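Local atomic coordinates of putative Glycerophosphoryl diester phosphodiesterase (Silicibacter pomeroyi, PDB entry 3L12), a protein that is a putative member of the glycerophosphoryl diester phosphodiesterase family, folded as a TIM barrel with a magnesium ion bound in it. Residues G25-M30 with R113-Q118; H65-A70 with K151-L156; A72-G77 with L100-L105; A164-A169 with W190-E195; V256-V261 with A286-D291. All blocks are in the same frame, centred on the assembly; numbering follows the deposited sequence. Where two conformers were deposited one is given.

Contact 1: residues G25-M30 with R113-Q118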
# COMPACT_ATOMS: atom_id res chain seq x y z
N GLY A 25 -3.38 7.64 -7.89
CA GLY A 25 -3.22 6.27 -7.43
C GLY A 25 -3.48 6.29 -5.93
O GLY A 25 -4.63 6.35 -5.47
N ALA A 26 -2.41 6.23 -5.13
CA ALA A 26 -2.51 6.25 -3.66
C ALA A 26 -1.24 6.92 -3.16
O ALA A 26 -0.36 6.26 -2.64
CB ALA A 26 -2.63 4.90 -3.08
N ARG A 27 -1.14 8.23 -3.37
CA ARG A 27 0.05 8.97 -3.04
C ARG A 27 0.50 8.82 -1.58
O ARG A 27 1.67 8.92 -1.26
CB ARG A 27 -0.18 10.45 -3.40
CG ARG A 27 0.93 11.43 -2.95
CD ARG A 27 0.77 12.82 -3.52
NE ARG A 27 -0.48 13.48 -3.10
CZ ARG A 27 -0.73 14.76 -3.14
NH1 ARG A 27 0.18 15.64 -3.58
NH2 ARG A 27 -1.88 15.22 -2.66
N GLY A 28 -0.41 8.61 -0.64
CA GLY A 28 0.04 8.34 0.74
C GLY A 28 0.76 7.02 0.98
O GLY A 28 1.42 6.88 2.00
N VAL A 29 0.64 6.04 0.05
CA VAL A 29 1.15 4.69 0.17
C VAL A 29 2.30 4.33 -0.84
O VAL A 29 3.25 3.67 -0.49
CB VAL A 29 -0.01 3.63 0.03
CG1 VAL A 29 0.53 2.21 0.36
CG2 VAL A 29 -1.23 4.07 0.93
N MSE A 30 2.15 4.78 -2.08
CA MSE A 30 3.01 4.51 -3.16
C MSE A 30 3.35 5.77 -3.93
O MSE A 30 2.60 6.69 -3.92
CB MSE A 30 2.35 3.54 -4.14
CG MSE A 30 2.26 2.15 -3.54
SE MSE A 30 3.86 1.12 -3.34
CE MSE A 30 3.99 0.49 -5.18
N ARG A 113 7.63 15.30 3.78
CA ARG A 113 7.04 15.21 5.11
C ARG A 113 5.54 15.05 5.09
O ARG A 113 4.96 14.58 6.10
CB ARG A 113 7.45 16.38 6.01
CG ARG A 113 8.89 16.26 6.50
CD ARG A 113 9.21 17.35 7.60
NE ARG A 113 9.01 18.70 7.10
CZ ARG A 113 9.91 19.41 6.42
NH1 ARG A 113 11.12 18.90 6.17
NH2 ARG A 113 9.62 20.63 6.01
N ARG A 114 4.89 15.48 4.00
CA ARG A 114 3.44 15.31 3.89
C ARG A 114 3.10 13.83 3.81
O ARG A 114 2.05 13.42 4.34
CB ARG A 114 2.88 16.00 2.66
CG ARG A 114 2.91 17.47 2.69
CD ARG A 114 2.49 18.01 1.39
NE ARG A 114 1.12 17.72 1.00
CZ ARG A 114 0.59 18.20 -0.14
NH1 ARG A 114 1.30 19.01 -0.96
NH2 ARG A 114 -0.63 17.92 -0.44
N PHE A 115 3.96 13.01 3.17
CA PHE A 115 3.70 11.59 2.89
C PHE A 115 4.88 10.73 3.39
O PHE A 115 5.60 10.07 2.61
CB PHE A 115 3.45 11.38 1.40
CG PHE A 115 2.43 12.32 0.84
CD1 PHE A 115 1.08 12.16 1.20
CD2 PHE A 115 2.77 13.43 0.08
CE1 PHE A 115 0.15 13.02 0.75
CE2 PHE A 115 1.77 14.30 -0.38
CZ PHE A 115 0.48 14.07 -0.05
N PRO A 116 5.04 10.68 4.73
CA PRO A 116 6.20 10.02 5.34
C PRO A 116 6.19 8.48 5.29
O PRO A 116 7.22 7.83 5.52
CB PRO A 116 6.18 10.52 6.78
CG PRO A 116 4.70 10.79 7.06
CD PRO A 116 4.10 11.26 5.73
N ASP A 117 5.03 7.93 5.00
CA ASP A 117 4.84 6.51 5.01
C ASP A 117 4.81 5.87 3.63
O ASP A 117 4.72 4.64 3.48
CB ASP A 117 3.56 6.18 5.75
CG ASP A 117 3.62 6.49 7.24
OD1 ASP A 117 4.67 6.88 7.83
OD2 ASP A 117 2.50 6.33 7.79
N GLN A 118 5.04 6.67 2.60
CA GLN A 118 5.03 6.22 1.23
C GLN A 118 6.26 5.35 1.00
O GLN A 118 7.36 5.75 1.37
CB GLN A 118 5.05 7.44 0.30
CG GLN A 118 5.05 7.06 -1.18
CD GLN A 118 5.33 8.27 -2.05
OE1 GLN A 118 6.44 8.41 -2.51
NE2 GLN A 118 4.29 9.08 -2.39
O HOH W 1 2.45 8.75 3.71
O HOH W 2 3.71 2.53 2.08
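The loop after strand 19-23 of the TIM barrel packs against the end of helix 110-114 and the type I beta turn from Phe115 to Gln118. Packing is tightest where Arg27 lies on Phe115. With CG anti to its backbone N (chi1 173°), Arg27 sends its aliphatic part over one face of the Phe115 ring, CG resting 3.8 Å from the centroid almost on the normal, a CH-pi contact. The chain bends at chi3, so the guanidinium continues obliquely across the rim, Arg27 NE 3.3 Å from Phe115 CZ; the opposite ring face carries Arg114 CB. Arginine suits this place because its methylenes pack while its charged end reaches a salt bridge with Asp296 and a hydrogen bond to Tyr111, which should ease its approach to Arg114. The other side is looser and relies on water. One water accepts a hydrogen bond from Asp117 N and donates one to Gly28 O; a second donates to both Val29 O and Asp117 O, the latter at 2.7 Å. The Asp117 carboxylate makes a salt bridge with Arg300 of the second subunit. Between the zones, Gln118 NE2 donates to a lone pair of Arg27 O at 2.9 Å, with an N-H...O angle of 171°.

Contact 2: residues H65-A70 with K151-L156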
# COMPACT_ATOMS: atom_id res chain seq x y z
N HIS A 65 2.08 15.22 -12.33
CA HIS A 65 1.12 16.14 -11.77
C HIS A 65 1.23 17.57 -12.19
O HIS A 65 0.24 18.29 -12.09
CB HIS A 65 1.13 16.09 -10.22
CG HIS A 65 2.17 16.98 -9.58
ND1 HIS A 65 3.51 16.65 -9.54
CD2 HIS A 65 2.06 18.18 -8.98
CE1 HIS A 65 4.18 17.63 -8.95
NE2 HIS A 65 3.32 18.54 -8.56
N ASN A 66 2.42 17.98 -12.61
CA ASN A 66 2.64 19.35 -13.04
C ASN A 66 3.46 19.51 -14.32
O ASN A 66 4.13 18.62 -14.80
CB ASN A 66 3.34 20.08 -11.91
CG ASN A 66 3.25 21.57 -12.04
OD1 ASN A 66 2.27 22.10 -12.63
ND2 ASN A 66 4.29 22.27 -11.57
N HIS A 67 3.31 20.70 -14.91
CA HIS A 67 4.00 21.04 -16.17
C HIS A 67 5.50 21.29 -15.97
O HIS A 67 6.22 21.49 -16.95
CB HIS A 67 3.27 22.20 -16.88
CG HIS A 67 2.90 23.29 -15.96
ND1 HIS A 67 3.84 24.02 -15.27
CD2 HIS A 67 1.69 23.76 -15.57
CE1 HIS A 67 3.23 24.92 -14.52
NE2 HIS A 67 1.93 24.77 -14.67
N HIS A 68 5.96 21.31 -14.71
CA HIS A 68 7.36 21.31 -14.34
C HIS A 68 7.61 20.13 -13.38
O HIS A 68 6.70 19.71 -12.66
CB HIS A 68 7.77 22.61 -13.70
CG HIS A 68 7.86 23.77 -14.66
ND1 HIS A 68 6.75 24.37 -15.22
CD2 HIS A 68 8.93 24.47 -15.11
CE1 HIS A 68 7.15 25.35 -16.03
NE2 HIS A 68 8.47 25.44 -15.96
N LEU A 69 8.84 19.61 -13.37
CA LEU A 69 9.20 18.49 -12.52
C LEU A 69 9.70 19.00 -11.17
O LEU A 69 10.53 19.91 -11.08
CB LEU A 69 10.24 17.59 -13.16
CG LEU A 69 9.85 16.95 -14.50
CD1 LEU A 69 10.97 16.04 -15.05
CD2 LEU A 69 8.50 16.19 -14.42
N ALA A 70 9.20 18.42 -10.08
CA ALA A 70 9.56 18.91 -8.73
C ALA A 70 10.79 18.18 -8.21
O ALA A 70 10.83 16.95 -8.28
CB ALA A 70 8.36 18.67 -7.75
N LYS A 151 -3.71 18.81 -17.50
CA LYS A 151 -2.89 19.86 -16.84
C LYS A 151 -2.22 20.63 -17.97
O LYS A 151 -1.23 20.19 -18.59
CB LYS A 151 -1.88 19.26 -15.86
CG LYS A 151 -1.12 20.27 -14.97
CD LYS A 151 -2.07 20.79 -13.89
CE LYS A 151 -1.38 21.42 -12.69
NZ LYS A 151 -1.22 22.88 -12.94
N SER A 152 -2.82 21.76 -18.29
CA SER A 152 -2.26 22.63 -19.32
C SER A 152 -1.07 23.44 -18.74
O SER A 152 -0.98 23.67 -17.52
CB SER A 152 -3.34 23.57 -19.81
OG SER A 152 -3.97 24.12 -18.68
N ASP A 153 -0.19 23.86 -19.63
CA ASP A 153 1.00 24.64 -19.28
C ASP A 153 0.63 26.04 -19.68
O ASP A 153 0.27 26.28 -20.85
CB ASP A 153 2.19 24.17 -20.09
CG ASP A 153 3.49 24.94 -19.77
OD1 ASP A 153 3.41 26.10 -19.26
OD2 ASP A 153 4.59 24.35 -20.03
N PRO A 154 0.70 26.99 -18.72
CA PRO A 154 0.31 28.37 -19.07
C PRO A 154 1.12 29.01 -20.22
O PRO A 154 0.68 30.03 -20.77
CB PRO A 154 0.55 29.16 -17.77
CG PRO A 154 1.27 28.21 -16.84
CD PRO A 154 1.04 26.84 -17.30
N ALA A 155 2.28 28.44 -20.58
CA ALA A 155 3.07 28.93 -21.71
C ALA A 155 2.33 28.80 -23.07
O ALA A 155 2.62 29.52 -24.01
CB ALA A 155 4.45 28.23 -21.77
N LEU A 156 1.36 27.89 -23.16
CA LEU A 156 0.55 27.73 -24.37
C LEU A 156 -0.74 28.53 -24.32
O LEU A 156 -1.57 28.39 -25.22
CB LEU A 156 0.13 26.28 -24.54
CG LEU A 156 1.10 25.15 -24.84
CD1 LEU A 156 0.22 23.90 -25.00
CD2 LEU A 156 1.94 25.43 -26.08
O HOH W 3 5.34 21.97 -19.48
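His67 stands between the two loops. Its CG occupies the crowded position between backbone N and carbonyl carbon (chi1 45°), which points the imidazole at the 151-156 loop. Over one face sits Pro154 CD, crossing at about a right angle, 3.8 Å from the His67 centroid in a CH-pi contact; Asp153 OD1 shares that side, its carboxylate 18° from the ring plane. Asn66 OD1 lies over the centre of the opposite face. At the edge, His67 CD2 lies 3.3 Å from Ser152 O. Lys151, bent at chi2 and chi4, crosses Asn66 and His67 obliquely, its CE 3.6 Å from His65 O and its NZ 3.6 Å from Asn66 OD1. An Asx turn to Ala155 N and a bond from Gln88 steady the Asp153 carboxylate, and a water donates to both Asp153 OD2 and His67 O. One loop follows barrel strand 145-150, near the magnesium ligand Glu149; the other follows strand 61-63, antiparallel to barrel strand 48-55. His67 ND1 and His68 ND1 are 2.9 Å apart and hydrogen-bonded, so one carries the proton and the other accepts. Lys151 would tend to disfavour a protonated His67 and Asp153 to favour it, two opposing influences.

Contact 3: residues A72-G77 with L100-L105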
# COMPACT_ATOMS: atom_id res chain seq x y z
N ALA A 72 11.50 17.59 -5.16
CA ALA A 72 11.16 16.69 -4.03
C ALA A 72 10.79 15.27 -4.46
O ALA A 72 10.76 14.37 -3.60
CB ALA A 72 9.94 17.30 -3.20
N MSE A 73 10.50 15.02 -5.73
CA MSE A 73 10.12 13.68 -6.15
C MSE A 73 10.94 13.15 -7.32
O MSE A 73 10.57 12.11 -7.90
CB MSE A 73 8.62 13.60 -6.53
CG MSE A 73 8.22 14.25 -7.86
SE MSE A 73 6.28 14.26 -8.22
CE MSE A 73 5.85 14.92 -6.48
N THR A 74 12.02 13.84 -7.68
CA THR A 74 12.78 13.48 -8.86
C THR A 74 14.26 13.36 -8.65
O THR A 74 14.90 14.25 -8.09
CB THR A 74 12.54 14.54 -9.96
OG1 THR A 74 11.15 14.92 -10.08
CG2 THR A 74 12.99 14.05 -11.32
N ARG A 75 14.79 12.21 -9.09
CA ARG A 75 16.22 11.99 -9.03
C ARG A 75 16.79 11.91 -10.42
O ARG A 75 16.12 11.46 -11.40
CB ARG A 75 16.56 10.71 -8.28
CG ARG A 75 16.44 10.78 -6.79
CD ARG A 75 16.37 9.43 -6.11
NE ARG A 75 15.05 8.83 -6.27
CZ ARG A 75 14.76 7.55 -6.04
NH1 ARG A 75 15.70 6.66 -5.74
NH2 ARG A 75 13.50 7.14 -6.13
N ASP A 76 18.06 12.33 -10.51
CA ASP A 76 18.82 12.29 -11.74
C ASP A 76 19.27 10.88 -12.15
O ASP A 76 18.96 9.90 -11.50
CB ASP A 76 19.99 13.30 -11.66
CG ASP A 76 21.08 12.94 -10.64
OD1 ASP A 76 21.25 11.74 -10.33
OD2 ASP A 76 21.82 13.87 -10.21
N GLY A 77 20.04 10.83 -13.21
CA GLY A 77 20.49 9.54 -13.74
C GLY A 77 21.47 8.80 -12.85
O GLY A 77 21.68 7.61 -13.08
N LEU A 100 14.94 9.99 -15.76
CA LEU A 100 14.81 10.35 -14.34
C LEU A 100 14.05 9.37 -13.50
O LEU A 100 13.28 8.55 -14.00
CB LEU A 100 14.19 11.73 -14.23
CG LEU A 100 14.83 12.85 -15.09
CD1 LEU A 100 13.98 14.13 -15.04
CD2 LEU A 100 16.27 13.10 -14.67
N ASP A 101 14.23 9.48 -12.20
CA ASP A 101 13.57 8.55 -11.27
C ASP A 101 12.53 9.24 -10.40
O ASP A 101 12.85 10.16 -9.64
CB ASP A 101 14.64 7.90 -10.40
CG ASP A 101 14.20 6.59 -9.74
OD1 ASP A 101 13.00 6.33 -9.53
OD2 ASP A 101 15.11 5.76 -9.43
N VAL A 102 11.28 8.77 -10.48
CA VAL A 102 10.15 9.31 -9.73
C VAL A 102 9.59 8.24 -8.75
O VAL A 102 8.43 8.30 -8.34
CB VAL A 102 9.11 9.93 -10.67
CG1 VAL A 102 9.74 11.03 -11.47
CG2 VAL A 102 8.44 8.81 -11.57
N GLY A 103 10.44 7.31 -8.33
CA GLY A 103 9.99 6.23 -7.44
C GLY A 103 9.82 6.55 -5.97
O GLY A 103 9.38 5.69 -5.21
N GLY A 104 10.15 7.75 -5.55
CA GLY A 104 9.99 8.09 -4.15
C GLY A 104 10.08 9.56 -3.97
O GLY A 104 10.24 10.32 -4.92
N LEU A 105 10.00 9.91 -2.70
CA LEU A 105 10.04 11.30 -2.29
C LEU A 105 11.27 11.55 -1.39
O LEU A 105 11.73 10.66 -0.67
CB LEU A 105 8.83 11.64 -1.46
CG LEU A 105 7.49 11.62 -2.21
CD1 LEU A 105 6.31 11.94 -1.22
CD2 LEU A 105 7.53 12.55 -3.37
O HOH W 4 12.26 9.74 -6.86
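Arg75 and Asp101 form a single antiparallel bridge, a hydrogen-bonded pair in which Arg75 N gives to Asp101 O and Asp101 N to Arg75 O, each at 2.9 Å and each close to the carbonyl plane. Their side chains leave the bridge side by side. The Arg75 guanidinium and the Asp101 carboxylate are stacked with planes 18° apart, and Arg75 NH2 lies 3.5 Å from Asp101 OD1; the oxygen is well out of the guanidinium plane, so this salt bridge works by charge alone. The N-H groups are used elsewhere, on Leu121 O and Thr122, while the carboxylate accepts from Gly123 N and Ile124 N. Both segments belong to the long excursion between TIM barrel strands 48-55 and 145-150, where loops rather than regular sheet are tied together. Asp101 also closes an Asx turn, its OD1 accepting from Gly103 N at 3.0 Å. A water accepts hydrogen bonds from Arg75 NH2 and Gly104 N. Glycine at 103 leaves room for that carboxylate, since a side chain there would be crowded by OD1. Apolar contacts flank the polar centre: selenomethionine Met73 CB meets Leu105 CD2 at 3.5 Å, and Thr74 CG2 rests 3.9 Å from Leu100 CD1.

Contact 4: residues A164-A169 with W190-E195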
# COMPACT_ATOMS: atom_id res chain seq x y z
N ALA A 164 -5.48 22.55 -28.50
CA ALA A 164 -6.38 21.61 -29.19
C ALA A 164 -5.64 20.30 -29.48
O ALA A 164 -6.22 19.21 -29.44
CB ALA A 164 -6.93 22.20 -30.52
N GLU A 165 -4.35 20.43 -29.80
CA GLU A 165 -3.50 19.27 -30.06
C GLU A 165 -3.36 18.41 -28.81
O GLU A 165 -3.31 17.19 -28.89
CB GLU A 165 -2.13 19.69 -30.55
CG GLU A 165 -2.12 20.19 -32.00
CD GLU A 165 -0.83 20.91 -32.36
OE1 GLU A 165 0.15 20.80 -31.59
OE2 GLU A 165 -0.80 21.59 -33.40
N MSE A 166 -3.27 19.04 -27.65
CA MSE A 166 -3.18 18.29 -26.37
C MSE A 166 -4.41 17.41 -26.23
O MSE A 166 -4.33 16.21 -25.97
CB MSE A 166 -3.07 19.22 -25.19
CG MSE A 166 -3.30 18.49 -23.85
SE MSE A 166 -2.80 19.53 -22.33
CE MSE A 166 -2.56 18.01 -21.28
N VAL A 167 -5.58 18.04 -26.39
CA VAL A 167 -6.84 17.33 -26.27
C VAL A 167 -6.88 16.17 -27.27
O VAL A 167 -7.19 15.04 -26.90
CB VAL A 167 -8.05 18.29 -26.42
CG1 VAL A 167 -9.39 17.48 -26.53
CG2 VAL A 167 -8.12 19.24 -25.25
N ALA A 168 -6.48 16.42 -28.50
CA ALA A 168 -6.54 15.37 -29.52
C ALA A 168 -5.61 14.19 -29.21
O ALA A 168 -5.95 13.01 -29.50
CB ALA A 168 -6.23 15.96 -30.91
N ALA A 169 -4.43 14.51 -28.68
CA ALA A 169 -3.45 13.52 -28.32
C ALA A 169 -3.94 12.63 -27.15
O ALA A 169 -3.79 11.43 -27.19
CB ALA A 169 -2.10 14.22 -28.00
N TRP A 190 -11.07 25.42 -17.63
CA TRP A 190 -12.43 25.28 -18.06
C TRP A 190 -12.57 25.52 -19.56
O TRP A 190 -13.41 24.91 -20.19
CB TRP A 190 -13.28 26.24 -17.24
CG TRP A 190 -13.53 25.83 -15.80
CD1 TRP A 190 -12.84 24.91 -15.07
CD2 TRP A 190 -14.51 26.39 -14.92
NE1 TRP A 190 -13.36 24.83 -13.80
CE2 TRP A 190 -14.38 25.74 -13.67
CE3 TRP A 190 -15.52 27.34 -15.07
CZ2 TRP A 190 -15.23 25.99 -12.60
CZ3 TRP A 190 -16.34 27.62 -13.98
CH2 TRP A 190 -16.19 26.93 -12.76
N ALA A 191 -11.72 26.38 -20.13
CA ALA A 191 -11.79 26.60 -21.57
C ALA A 191 -11.40 25.31 -22.26
O ALA A 191 -12.01 24.96 -23.25
CB ALA A 191 -10.90 27.80 -22.02
N LEU A 192 -10.40 24.61 -21.73
CA LEU A 192 -9.95 23.34 -22.28
C LEU A 192 -11.07 22.30 -22.24
O LEU A 192 -11.16 21.48 -23.15
CB LEU A 192 -8.68 22.83 -21.58
CG LEU A 192 -7.79 21.81 -22.33
CD1 LEU A 192 -7.16 22.42 -23.59
CD2 LEU A 192 -6.69 21.23 -21.39
N LEU A 193 -11.91 22.33 -21.20
CA LEU A 193 -13.03 21.40 -21.10
C LEU A 193 -14.04 21.66 -22.23
O LEU A 193 -14.68 20.75 -22.72
CB LEU A 193 -13.69 21.44 -19.71
CG LEU A 193 -12.82 20.97 -18.56
CD1 LEU A 193 -13.51 21.28 -17.22
CD2 LEU A 193 -12.48 19.47 -18.70
N GLY A 194 -14.18 22.92 -22.66
CA GLY A 194 -15.02 23.24 -23.81
C GLY A 194 -14.49 22.58 -25.06
O GLY A 194 -15.27 22.11 -25.89
N GLU A 195 -13.17 22.57 -25.20
CA GLU A 195 -12.50 21.93 -26.34
C GLU A 195 -12.66 20.40 -26.24
O GLU A 195 -12.93 19.76 -27.25
CB GLU A 195 -11.05 22.37 -26.43
CG GLU A 195 -10.24 21.80 -27.61
CD GLU A 195 -10.77 22.23 -28.98
OE1 GLU A 195 -11.40 23.32 -29.10
OE2 GLU A 195 -10.60 21.44 -29.95
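Val167 and Leu192 make the central contact between the two helices, their side chains sliding past each other in opposite directions. In Leu192, chi1 (-158°, CG anti to the backbone N) sends CG across the gap, and chi2 then brings CD1 to 3.7 Å from Val167 CG2. Val167 CG2, the branch anti to the carbonyl carbon, also lies 4.1 Å from Glu195 CG. Beta-branched valine suits the spot because its methyls spread close to the helix surface, whereas leucine reaches further. On one flank SE of Met166, a selenomethionine, meets Leu192 CD2 at 4.3 Å; on the other the small side chain of Ala164 lets the Glu195 carboxylate lie over it, CB to OE2 3.8 Å. The next shell fixes these groups. Gln199 donates through NE2 to Glu195 OE2 and to Ala164 O, joining the helices beside the apolar patch, and Arg198 pairs with Glu195 OE1 in a salt bridge. The segments belong to helices 160-176 and 190-199, which stand outside the TIM barrel on either side in sequence of strand 183-187. Their short axes approach to 10.0 Å and cross at -57°, and Met166 packs inward on Met55 of strand 48-55. Within the two segments the interface therefore depends on shape and apolar contact. Its polar rim is set by Glu195, whose bent chain (chi2 62°) offers methylenes to Val167 while its carboxylate is held by Arg198 and Gln199; these partners probably favour the ionised form.

Contact 5: residues V256-V261 with A286-D291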
# COMPACT_ATOMS: atom_id res chain seq x y z
N VAL A 256 -16.53 23.23 0.38
CA VAL A 256 -17.78 22.53 0.32
C VAL A 256 -18.67 22.80 1.52
O VAL A 256 -18.19 22.88 2.66
CB VAL A 256 -17.50 21.02 0.29
CG1 VAL A 256 -18.76 20.14 0.51
CG2 VAL A 256 -16.78 20.63 -1.01
N THR A 257 -19.96 22.94 1.25
CA THR A 257 -21.00 23.06 2.29
C THR A 257 -22.12 22.15 1.82
O THR A 257 -22.20 21.85 0.63
CB THR A 257 -21.53 24.47 2.42
OG1 THR A 257 -22.12 24.88 1.18
CG2 THR A 257 -20.42 25.44 2.78
N PRO A 258 -22.98 21.67 2.72
CA PRO A 258 -24.04 20.78 2.24
C PRO A 258 -25.05 21.46 1.32
O PRO A 258 -25.64 20.79 0.46
CB PRO A 258 -24.72 20.33 3.53
CG PRO A 258 -23.72 20.52 4.57
CD PRO A 258 -22.91 21.70 4.19
N GLU A 259 -25.23 22.75 1.53
CA GLU A 259 -26.13 23.56 0.71
C GLU A 259 -25.57 23.65 -0.71
O GLU A 259 -26.34 23.47 -1.67
CB GLU A 259 -26.43 24.94 1.34
CG GLU A 259 -25.28 25.66 2.09
CD GLU A 259 -24.92 25.04 3.49
OE1 GLU A 259 -24.16 25.65 4.26
OE2 GLU A 259 -25.39 23.92 3.81
N LEU A 260 -24.25 23.90 -0.85
CA LEU A 260 -23.63 23.92 -2.20
C LEU A 260 -23.75 22.55 -2.86
O LEU A 260 -24.03 22.47 -4.03
CB LEU A 260 -22.17 24.40 -2.19
CG LEU A 260 -21.90 25.89 -2.13
CD1 LEU A 260 -20.46 26.21 -1.65
CD2 LEU A 260 -22.21 26.59 -3.51
N VAL A 261 -23.55 21.45 -2.10
CA VAL A 261 -23.70 20.11 -2.66
C VAL A 261 -25.14 19.84 -3.11
O VAL A 261 -25.37 19.32 -4.21
CB VAL A 261 -23.23 18.99 -1.67
CG1 VAL A 261 -23.69 17.61 -2.18
CG2 VAL A 261 -21.72 19.07 -1.41
N ALA A 286 -18.25 12.87 3.84
CA ALA A 286 -19.26 11.83 3.69
C ALA A 286 -20.64 12.33 4.16
O ALA A 286 -21.66 12.07 3.50
CB ALA A 286 -18.84 10.50 4.41
N THR A 287 -20.69 12.95 5.34
CA THR A 287 -21.95 13.44 5.93
C THR A 287 -22.66 14.49 5.06
O THR A 287 -23.88 14.61 5.03
CB THR A 287 -21.67 14.05 7.31
OG1 THR A 287 -21.08 13.05 8.15
CG2 THR A 287 -22.92 14.57 8.00
N THR A 288 -21.74 15.51 4.01
CA THR A 288 -22.30 16.54 3.18
C THR A 288 -23.12 15.88 2.08
O THR A 288 -23.93 16.53 1.44
CB THR A 288 -21.24 17.43 2.54
OG1 THR A 288 -20.46 16.65 1.64
CG2 THR A 288 -20.35 18.05 3.60
N GLY A 289 -22.92 14.60 1.84
CA GLY A 289 -23.65 14.02 0.73
C GLY A 289 -22.92 14.06 -0.63
O GLY A 289 -23.53 13.80 -1.63
N VAL A 290 -21.62 14.36 -0.66
CA VAL A 290 -20.88 14.32 -1.92
C VAL A 290 -21.00 12.93 -2.50
O VAL A 290 -21.16 11.91 -1.76
CB VAL A 290 -19.38 14.74 -1.75
CG1 VAL A 290 -19.26 16.18 -1.26
CG2 VAL A 290 -18.62 13.76 -0.81
N ASP A 291 -20.90 12.87 -3.82
CA ASP A 291 -20.96 11.60 -4.52
C ASP A 291 -19.68 10.81 -4.31
O ASP A 291 -19.74 9.57 -4.26
CB ASP A 291 -21.14 11.84 -6.00
CG ASP A 291 -22.48 12.44 -6.31
OD1 ASP A 291 -22.56 13.69 -6.35
OD2 ASP A 291 -23.42 11.68 -6.44
O HOH W 5 -26.07 18.02 0.40
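Thr288 buries the most surface here, followed by Val261 and Pro258. Thr288 ends helix 279-288 and faces the other segment. Its OG1 lies in the crowded position between backbone N and carbonyl carbon (chi1 65°), from where it bonds back to Met285 O and receives a weak bond from Val290 N. Threonine suits the site by satisfying its hydroxyl locally while its CG2 methyl packs across the interface, 4.3 Å from Pro258 CG and 4.1 Å from Val256 CG1. Val261 comes at about a right angle to both Thr288 and Val290. Val261 CG1, anti to the backbone N, sits 3.8 Å from Thr288 O; Val261 CG2 meets Val290 CG1 at 3.8 Å, the closest apolar pairing of the contact. Pro258 lies in the first helical turn, where proline's missing N-H costs no helix bond, and its carbonyl shares a water with Thr288: the water donates to Pro258 O and Thr288 O, both at 2.8 Å. Each helix end is closed locally. Thr257 is the N-cap, its OG1 accepting from Leu260 N at 3.1 Å, and Gly289, at phi 91°, makes a Schellman motif that needs glycine because a CB would jam against the preceding carbonyl. The start of helix 258-266 thus rests on the end of helix 279-288 outside the TIM barrel. Beneath them, Val256 and Val290 both pack on Thr273 of strand 270-273, Val256 also touches Pro251 of strand 248-251, and Asp291, just before strand 292-295, makes backbone bonds to Val271 and Arg19.

Contacts 1, 3 and 4 are buried, contact 5 partly so, and contact 2 lies at the surface. Contacts 4 and 5 join helices outside the barrel, mostly through apolar side chains. Contacts 1 to 3 tie loops: direct hydrogen bonds serve in 1 and 3, with a salt bridge in 3, whereas 2 has a CH-pi contact and a bridging water. Leu105 of contact 3 meets Phe115 and Gln118 of contact 1, joining two parts of one excursion, of which 113-118 packs on 25-30. Contact 2 touches both contact 3, Leu69 on Leu100, and contact 4, Lys151 O on Met166 CE. Contact 5 stands apart, on the other side of the chain's centre from contacts 2 and 3.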